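Beta-1,4-galactanase (Thielavia heterothallica, PDB 1HJS) hydrolyses the beta-1,4-galactosidic linkages of type I arabinogalactans as a family 53 glycoside hydrolase of clan GH-A. Local coordinates at residues Leu105-Lys108 and Leu109-Tyr112; Ala160-Gly163 and Ile164-Ser168; Glu148-Ala151 and Asn152-Arg155. All coordinates share one frame; numbering follows the deposited sequence.

In the fold
All three contacts lie on two helices that follow each other on the outside of the eight-stranded beta/alpha barrel: contact 1 on helix 102-122, contacts 2 and 3 at the C-terminal and N-terminal ends of helix 150-165. Contact 2 is the most buried, with Ile164 set against the barrel strands, whereas contacts 1 and 3 are partly buried, contact 1 carrying a glycan on its outer side. Contacts 1 and 2 touch where Tyr110 OH reaches Asp166 OD2, and contacts 1 and 3 where Ser106 packs on Arg155. Their chemistry differs accordingly: sugar on indole in contact 1, a lysine chain over indole in contact 2, isoleucine beside indole in contact 3.

Contact 1: Leu105-Lys108 and Leu109-Tyr112; sequences LSWK and LYNY. With NAG (2-acetamido-2-deoxy-beta-D-glucopyranose), chain E; SO4 (sulfate ion), chain F.
Leu105-Lys108 and Leu109-Tyr112 are successive turns of one regular alpha-helix, in which Leu109 N, Tyr110 N, Asn111 N and Tyr112 N each donate to the carbonyl oxygen four residues earlier, Asn111 N to Trp107 O at 2.9 Å. On the outer side Asn111 carries an N-linked sugar: its ND2 is covalently joined to C1 of the N-acetylglucosamine. One turn back, the Trp107 ring lies under this sugar, with the acetamido nitrogen N2 3.1 Å above the ring plane and displaced toward the rim, and sugar C3 3.3 Å from Trp107 CZ3. Trp107 has CG anti to its backbone N (chi1 -154°), which swings the indole out along the helix beneath the glycan. The asparagine amide is turned 54° from the indole plane, and its OD1 stays 3.7 Å from Trp107 NE1. At the same pyrrole edge, near the ring plane, Trp107 CD1 meets Tyr110 CD1 at 4.3 Å, while the Tyr110 hydroxyl is hydrogen-bonded to Asp166, just past the end of helix 150-165. Lys108 leaves the same turn with a bend at chi2 (-33°) and donates from NZ to O2 of a sulfate, 2.7 Å away, probably taken from the crystallisation liquor. That ion also lies at the edge of the Tyr112 ring, 3.4 Å from CD1 to O1, and is also hydrogen-bonded to Trp98 and Asn51. A sugar packed over the face of a tryptophan one turn before its asparagine marks this N-glycosylation site on an outer helix of the beta/alpha barrel.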
loop_
_atom_site.group_PDB
_atom_site.type_symbol
_atom_site.label_atom_id
_atom_site.label_comp_id
_atom_site.label_asym_id
_atom_site.label_seq_id
_atom_site.Cartn_x
_atom_site.Cartn_y
_atom_site.Cartn_z
ATOM N N LEU A 105 15.057 -4.846 19.872
ATOM C CA LEU A 105 14.114 -4.866 18.759
ATOM C C LEU A 105 14.370 -3.682 17.832
ATOM O O LEU A 105 14.340 -3.825 16.611
ATOM C CB LEU A 105 12.672 -4.811 19.270
ATOM C CG LEU A 105 11.592 -4.751 18.183
ATOM C CD1 LEU A 105 11.683 -5.981 17.282
ATOM C CD2 LEU A 105 10.224 -4.673 18.840
ATOM N N SER A 106 14.618 -2.513 18.415
ATOM C CA SER A 106 14.880 -1.314 17.625
ATOM C C SER A 106 16.108 -1.536 16.759
ATOM O O SER A 106 16.154 -1.124 15.598
ATOM C CB SER A 106 15.116 -0.109 18.537
ATOM O OG SER A 106 13.958 0.189 19.294
ATOM N N TRP A 107 17.105 -2.197 17.329
ATOM C CA TRP A 107 18.327 -2.464 16.596
ATOM C C TRP A 107 18.086 -3.502 15.505
ATOM O O TRP A 107 18.616 -3.386 14.399
ATOM C CB TRP A 107 19.414 -2.938 17.552
ATOM C CG TRP A 107 20.784 -2.652 17.042
ATOM C CD1 TRP A 107 21.118 -1.808 16.015
ATOM C CD2 TRP A 107 22.013 -3.171 17.552
ATOM N NE1 TRP A 107 22.481 -1.771 15.856
ATOM C CE2 TRP A 107 23.057 -2.598 16.788
ATOM C CE3 TRP A 107 22.339 -4.063 18.581
ATOM C CZ2 TRP A 107 24.405 -2.888 17.021
ATOM C CZ3 TRP A 107 23.683 -4.352 18.815
ATOM C CH2 TRP A 107 24.698 -3.764 18.036
ATOM N N LYS A 108 17.283 -4.514 15.824
ATOM C CA LYS A 108 16.959 -5.570 14.869
ATOM C C LYS A 108 16.243 -4.944 13.677
ATOM O O LYS A 108 16.539 -5.254 12.526
ATOM C CB LYS A 108 16.019 -6.595 15.509
ATOM C CG LYS A 108 16.213 -8.042 15.073
ATOM C CD LYS A 108 16.661 -8.211 13.630
ATOM C CE LYS A 108 16.865 -9.686 13.318
ATOM N NZ LYS A 108 17.703 -9.919 12.109
ATOM N N LEU A 109 15.284 -4.072 13.973
ATOM C CA LEU A 109 14.496 -3.405 12.945
ATOM C C LEU A 109 15.387 -2.563 12.041
ATOM O O LEU A 109 15.214 -2.541 10.821
ATOM C CB LEU A 109 13.424 -2.531 13.598
ATOM C CG LEU A 109 12.477 -1.803 12.643
ATOM C CD1 LEU A 109 11.824 -2.803 11.695
ATOM C CD2 LEU A 109 11.428 -1.059 13.446
ATOM N N TYR A 110 16.341 -1.867 12.647
ATOM C CA TYR A 110 17.269 -1.042 11.889
ATOM C C TYR A 110 18.126 -1.931 10.990
ATOM O O TYR A 110 18.256 -1.667 9.795
ATOM C CB TYR A 110 18.145 -0.232 12.846
ATOM C CG TYR A 110 19.303 0.475 12.178
ATOM C CD1 TYR A 110 20.540 -0.156 12.043
ATOM C CD2 TYR A 110 19.165 1.773 11.685
ATOM C CE1 TYR A 110 21.619 0.491 11.436
ATOM C CE2 TYR A 110 20.239 2.431 11.075
ATOM C CZ TYR A 110 21.462 1.778 10.958
ATOM O OH TYR A 110 22.533 2.414 10.366
ATOM N N ASN A 111 18.693 -2.989 11.567
ATOM C CA ASN A 111 19.530 -3.927 10.822
ATOM C C ASN A 111 18.778 -4.540 9.652
ATOM O O ASN A 111 19.295 -4.604 8.534
ATOM C CB ASN A 111 20.010 -5.070 11.720
ATOM C CG ASN A 111 21.014 -4.624 12.758
ATOM O OD1 ASN A 111 21.498 -3.492 12.730
ATOM N ND2 ASN A 111 21.324 -5.530 13.678
ATOM N N TYR A 112 17.564 -5.014 9.922
ATOM C CA TYR A 112 16.738 -5.636 8.890
ATOM C C TYR A 112 16.444 -4.683 7.741
ATOM O O TYR A 112 16.584 -5.042 6.572
ATOM C CB TYR A 112 15.410 -6.115 9.485
ATOM C CG TYR A 112 14.374 -6.467 8.431
ATOM C CD1 TYR A 112 14.402 -7.698 7.776
ATOM C CD2 TYR A 112 13.394 -5.546 8.059
ATOM C CE1 TYR A 112 13.472 -8.005 6.769
ATOM C CE2 TYR A 112 12.464 -5.840 7.056
ATOM C CZ TYR A 112 12.509 -7.068 6.416
ATOM O OH TYR A 112 11.588 -7.355 5.427
HETATM C C1 NAG E . 22.565 -5.443 14.421
HETATM C C2 NAG E . 22.550 -6.483 15.544
HETATM C C3 NAG E . 23.873 -6.453 16.317
HETATM C C4 NAG E . 25.065 -6.566 15.362
HETATM C C5 NAG E . 24.951 -5.518 14.251
HETATM C C6 NAG E . 26.047 -5.658 13.215
HETATM C C7 NAG E . 20.488 -7.101 16.633
HETATM C C8 NAG E . 19.588 -6.905 17.844
HETATM N N2 NAG E . 21.448 -6.200 16.443
HETATM O O3 NAG E . 23.909 -7.526 17.244
HETATM O O4 NAG E . 26.273 -6.368 16.083
HETATM O O5 NAG E . 23.691 -5.659 13.559
HETATM O O6 NAG E . 26.197 -4.462 12.469
HETATM O O7 NAG E . 20.311 -8.062 15.883
HETATM S S SO4 F . 15.923 -11.942 9.849
HETATM O O1 SO4 F . 15.698 -10.374 9.498
HETATM O O2 SO4 F . 17.198 -11.995 10.540
HETATM O O3 SO4 F . 14.931 -12.386 10.574
HETATM O O4 SO4 F . 16.069 -12.544 8.548
#

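Contact 2: Ala160-Gly163 and Ile164-Ser168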
loop_
_atom_site.group_PDB
_atom_site.type_symbol
_atom_site.label_atom_id
_atom_site.label_comp_id
_atom_site.label_asym_id
_atom_site.label_seq_id
_atom_site.Cartn_x
_atom_site.Cartn_y
_atom_site.Cartn_z
ATOM N N ALA A 160 13.648 2.395 11.881
ATOM C CA ALA A 160 13.324 1.916 10.539
ATOM C C ALA A 160 13.675 2.983 9.505
ATOM O O ALA A 160 14.293 2.694 8.481
ATOM C CB ALA A 160 11.837 1.567 10.446
ATOM N N ALA A 161 13.277 4.218 9.778
ATOM C CA ALA A 161 13.554 5.319 8.866
ATOM C C ALA A 161 15.054 5.462 8.624
ATOM O O ALA A 161 15.494 5.613 7.487
ATOM C CB ALA A 161 12.993 6.618 9.421
ATOM N N TRP A 162 15.843 5.412 9.690
ATOM C CA TRP A 162 17.281 5.552 9.522
ATOM C C TRP A 162 17.949 4.323 8.929
ATOM O O TRP A 162 19.072 4.399 8.446
ATOM C CB TRP A 162 17.933 5.979 10.836
ATOM C CG TRP A 162 17.713 7.438 11.041
ATOM C CD1 TRP A 162 16.630 8.034 11.624
ATOM C CD2 TRP A 162 18.518 8.500 10.514
ATOM N NE1 TRP A 162 16.706 9.402 11.483
ATOM C CE2 TRP A 162 17.854 9.714 10.806
ATOM C CE3 TRP A 162 19.732 8.542 9.816
ATOM C CZ2 TRP A 162 18.366 10.958 10.425
ATOM C CZ3 TRP A 162 20.241 9.778 9.435
ATOM C CH2 TRP A 162 19.557 10.969 9.741
ATOM N N GLY A 163 17.252 3.193 8.954
ATOM C CA GLY A 163 17.797 1.996 8.341
ATOM C C GLY A 163 17.810 2.277 6.846
ATOM O O GLY A 163 18.675 1.802 6.110
ATOM N N ILE A 164 16.839 3.069 6.399
ATOM C CA ILE A 164 16.734 3.452 4.993
ATOM C C ILE A 164 17.754 4.547 4.689
ATOM O O ILE A 164 18.519 4.452 3.724
ATOM C CB ILE A 164 15.328 4.009 4.657
ATOM C CG1 ILE A 164 14.270 2.918 4.842
ATOM C CG2 ILE A 164 15.302 4.538 3.228
ATOM C CD1 ILE A 164 14.473 1.719 3.948
ATOM N N LYS A 165 17.754 5.586 5.521
ATOM C CA LYS A 165 18.661 6.716 5.351
ATOM C C LYS A 165 20.146 6.341 5.380
ATOM O O LYS A 165 20.960 6.977 4.707
ATOM C CB LYS A 165 18.369 7.778 6.414
ATOM C CG LYS A 165 17.000 8.445 6.250
ATOM C CD LYS A 165 16.676 9.358 7.426
ATOM C CE LYS A 165 15.280 9.947 7.307
ATOM N NZ LYS A 165 15.149 10.892 6.153
ATOM N N ASP A 166 20.503 5.319 6.153
ATOM C CA ASP A 166 21.902 4.894 6.234
ATOM C C ASP A 166 22.267 3.852 5.180
ATOM O O ASP A 166 23.414 3.414 5.112
ATOM C CB ASP A 166 22.222 4.314 7.617
ATOM C CG ASP A 166 22.211 5.364 8.716
ATOM O OD1 ASP A 166 22.294 6.569 8.403
ATOM O OD2 ASP A 166 22.133 4.981 9.901
ATOM N N SER A 167 21.297 3.461 4.358
ATOM C CA SER A 167 21.538 2.451 3.329
ATOM C C SER A 167 22.238 3.018 2.103
ATOM O O SER A 167 22.417 4.232 1.977
ATOM C CB SER A 167 20.221 1.811 2.888
ATOM O OG SER A 167 19.492 2.694 2.057
ATOM N N SER A 168 22.612 2.122 1.194
ATOM C CA SER A 168 23.299 2.502 -0.034
ATOM C C SER A 168 22.340 2.830 -1.175
ATOM O O SER A 168 22.778 3.096 -2.292
ATOM C CB SER A 168 24.232 1.377 -0.474
ATOM O OG SER A 168 23.488 0.195 -0.731
#
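The C-terminal end of helix 150-165, one of the outer helices of the beta/alpha barrel, is where Ala160-Gly163 meets Ile164-Ser168. The bonding weakens at Ile164, whose N makes two weak bonds, to Ala160 O and Ala161 O, and recovers with Lys165 N to Ala161 O at 3.0 Å and Asp166 N to Trp162 O at 2.9 Å before the helix ends. Beyond it Ser167 folds back on the last turn, its OG donating to Ile164 O at 2.6 Å, in the carbonyl plane and on a lone pair. Ser167 N uses the same oxygen, which therefore accepts two bonds. The hydroxyl is placed for this by chi1 of 75°, which sets OG between the backbone N and the carbonyl carbon. Lys165, whose side chain also touches Ile175 of barrel strand 174-179, runs across the Trp162 indole: its CD sits 3.5 Å above the ring plane, over the centre of the six-membered ring, in a CH-pi contact, and its CB is 3.7 Å from Trp162 CE3. The chain bends at chi4, and NZ remains 5.7 Å from the centroid of that six-membered ring, at most a weak cation-pi attraction. Asp166 comes to the same indole in its plane, OD1 lying 3.5 Å from Trp162 CE3 with the carboxylate turned 57° from the ring. Asp166 OD2 is held by Tyr110 of helix 102-122. The indole is hydrogen-bonded through its N-H to Asp205 and covered on one face by the lysine methylenes, so the lysine contributes chiefly its aliphatic chain, while the carboxylate at the ring's positively polarised edge is probably favourably placed.

Contact 3: Glu148-Ala151 and Asn152-Arg155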
loop_
_atom_site.group_PDB
_atom_site.type_symbol
_atom_site.label_atom_id
_atom_site.label_comp_id
_atom_site.label_asym_id
_atom_site.label_seq_id
_atom_site.Cartn_x
_atom_site.Cartn_y
_atom_site.Cartn_z
ATOM N N GLU A 148 -1.143 1.695 23.258
ATOM C CA GLU A 148 -0.561 3.034 23.197
ATOM C C GLU A 148 0.889 3.197 23.676
ATOM O O GLU A 148 1.206 4.148 24.392
ATOM C CB GLU A 148 -1.471 3.989 23.974
ATOM C CG GLU A 148 -2.923 3.940 23.507
ATOM C CD GLU A 148 -3.913 4.250 24.617
ATOM O OE1 GLU A 148 -3.891 5.380 25.141
ATOM O OE2 GLU A 148 -4.715 3.358 24.967
ATOM N N ASN A 149 1.758 2.271 23.280
ATOM C CA ASN A 149 3.183 2.341 23.617
ATOM C C ASN A 149 3.793 3.356 22.637
ATOM O O ASN A 149 4.645 2.998 21.819
ATOM C CB ASN A 149 3.853 0.973 23.401
ATOM C CG ASN A 149 3.949 0.145 24.673
ATOM O OD1 ASN A 149 4.006 -1.093 24.622
ATOM N ND2 ASN A 149 3.992 0.816 25.815
ATOM N N TRP A 150 3.354 4.611 22.717
ATOM C CA TRP A 150 3.830 5.661 21.815
ATOM C C TRP A 150 5.347 5.831 21.794
ATOM O O TRP A 150 5.941 6.003 20.731
ATOM C CB TRP A 150 3.178 7.001 22.169
ATOM C CG TRP A 150 1.678 6.972 22.114
ATOM C CD1 TRP A 150 0.813 7.239 23.139
ATOM C CD2 TRP A 150 0.867 6.672 20.973
ATOM N NE1 TRP A 150 -0.487 7.125 22.705
ATOM C CE2 TRP A 150 -0.482 6.779 21.378
ATOM C CE3 TRP A 150 1.150 6.328 19.641
ATOM C CZ2 TRP A 150 -1.550 6.553 20.502
ATOM C CZ3 TRP A 150 0.088 6.104 18.768
ATOM C CH2 TRP A 150 -1.246 6.218 19.206
ATOM N N ALA A 151 5.972 5.797 22.967
ATOM C CA ALA A 151 7.419 5.952 23.039
ATOM C C ALA A 151 8.106 4.876 22.200
ATOM O O ALA A 151 9.010 5.168 21.413
ATOM C CB ALA A 151 7.885 5.869 24.498
ATOM N N ASN A 152 7.667 3.632 22.357
ATOM C CA ASN A 152 8.249 2.517 21.616
ATOM C C ASN A 152 7.985 2.629 20.116
ATOM O O ASN A 152 8.866 2.370 19.302
ATOM C CB ASN A 152 7.701 1.182 22.140
ATOM C CG ASN A 152 8.327 0.773 23.469
ATOM O OD1 ASN A 152 9.154 1.495 24.029
ATOM N ND2 ASN A 152 7.939 -0.389 23.970
ATOM N N ILE A 153 6.766 3.008 19.756
ATOM C CA ILE A 153 6.403 3.156 18.349
ATOM C C ILE A 153 7.278 4.211 17.674
ATOM O O ILE A 153 7.838 3.974 16.602
ATOM C CB ILE A 153 4.921 3.560 18.203
ATOM C CG1 ILE A 153 4.030 2.432 18.727
ATOM C CG2 ILE A 153 4.603 3.866 16.741
ATOM C CD1 ILE A 153 2.559 2.784 18.762
ATOM N N ALA A 154 7.400 5.374 18.305
ATOM C CA ALA A 154 8.217 6.446 17.748
ATOM C C ALA A 154 9.664 5.981 17.596
ATOM O O ALA A 154 10.310 6.249 16.585
ATOM C CB ALA A 154 8.153 7.683 18.646
ATOM N N ARG A 155 10.164 5.280 18.609
ATOM C CA ARG A 155 11.533 4.787 18.592
ATOM C C ARG A 155 11.747 3.771 17.473
ATOM O O ARG A 155 12.752 3.816 16.756
ATOM C CB ARG A 155 11.865 4.155 19.942
ATOM C CG ARG A 155 13.230 3.512 20.005
ATOM C CD ARG A 155 14.107 4.192 21.042
ATOM N NE ARG A 155 14.872 3.208 21.802
ATOM C CZ ARG A 155 14.598 2.843 23.049
ATOM N NH1 ARG A 155 13.574 3.384 23.701
ATOM N NH2 ARG A 155 15.342 1.922 23.641
#
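Asn149, which packs beside Asn152, is the centre of an inverse gamma turn just after a cis peptide bond that precedes Glu148; the turn is closed by a weak bond from Trp150 N to Glu148 O, and directly after this kink the chain enters helix 150-165. Asn149 occupies the N-cap position, yet its side chain makes no capping bond and lies alongside that of Asn152, OD1 4.0 Å from Asn152 ND2, with the amide planes 42° apart. Asn152 ND2 instead donates to Thr144 O in the preceding loop. Asn149 contributes its backbone carbonyl to the first turn: Ile153 N donates to Asn149 O at 3.0 Å, followed by Ala154 N to Trp150 O at 2.9 Å and Arg155 N to Ala151 O. The main side-chain meeting is between Trp150 and Ile153, which lie side by side and point the same way. With CG1 anti to the carbonyl carbon (chi1 -65°) and the chain extended beyond it, Ile153 carries CD1 back toward the start of the helix, 3.9 Å from Trp150 CE3 and oblique to the ring. Its CG1 also covers Asn149 O at 3.2 Å. On one face of the indole stands Glu148 CA, 4.1 Å above the plane and offset toward the rim, and Trp190 and Trp191 of helix 185-196 meet the ring edge-to-face. An alanine in place of Ile153 would keep the backbone bond but would probably leave a gap beside Trp150 and Trp191 and give the indole more freedom to turn. Arg155 reaches the other way, in a salt bridge to Asp103 of helix 102-122. The arrangement is the first turn of an outer barrel helix, wedged between the helices that flank it in the beta/alpha barrel.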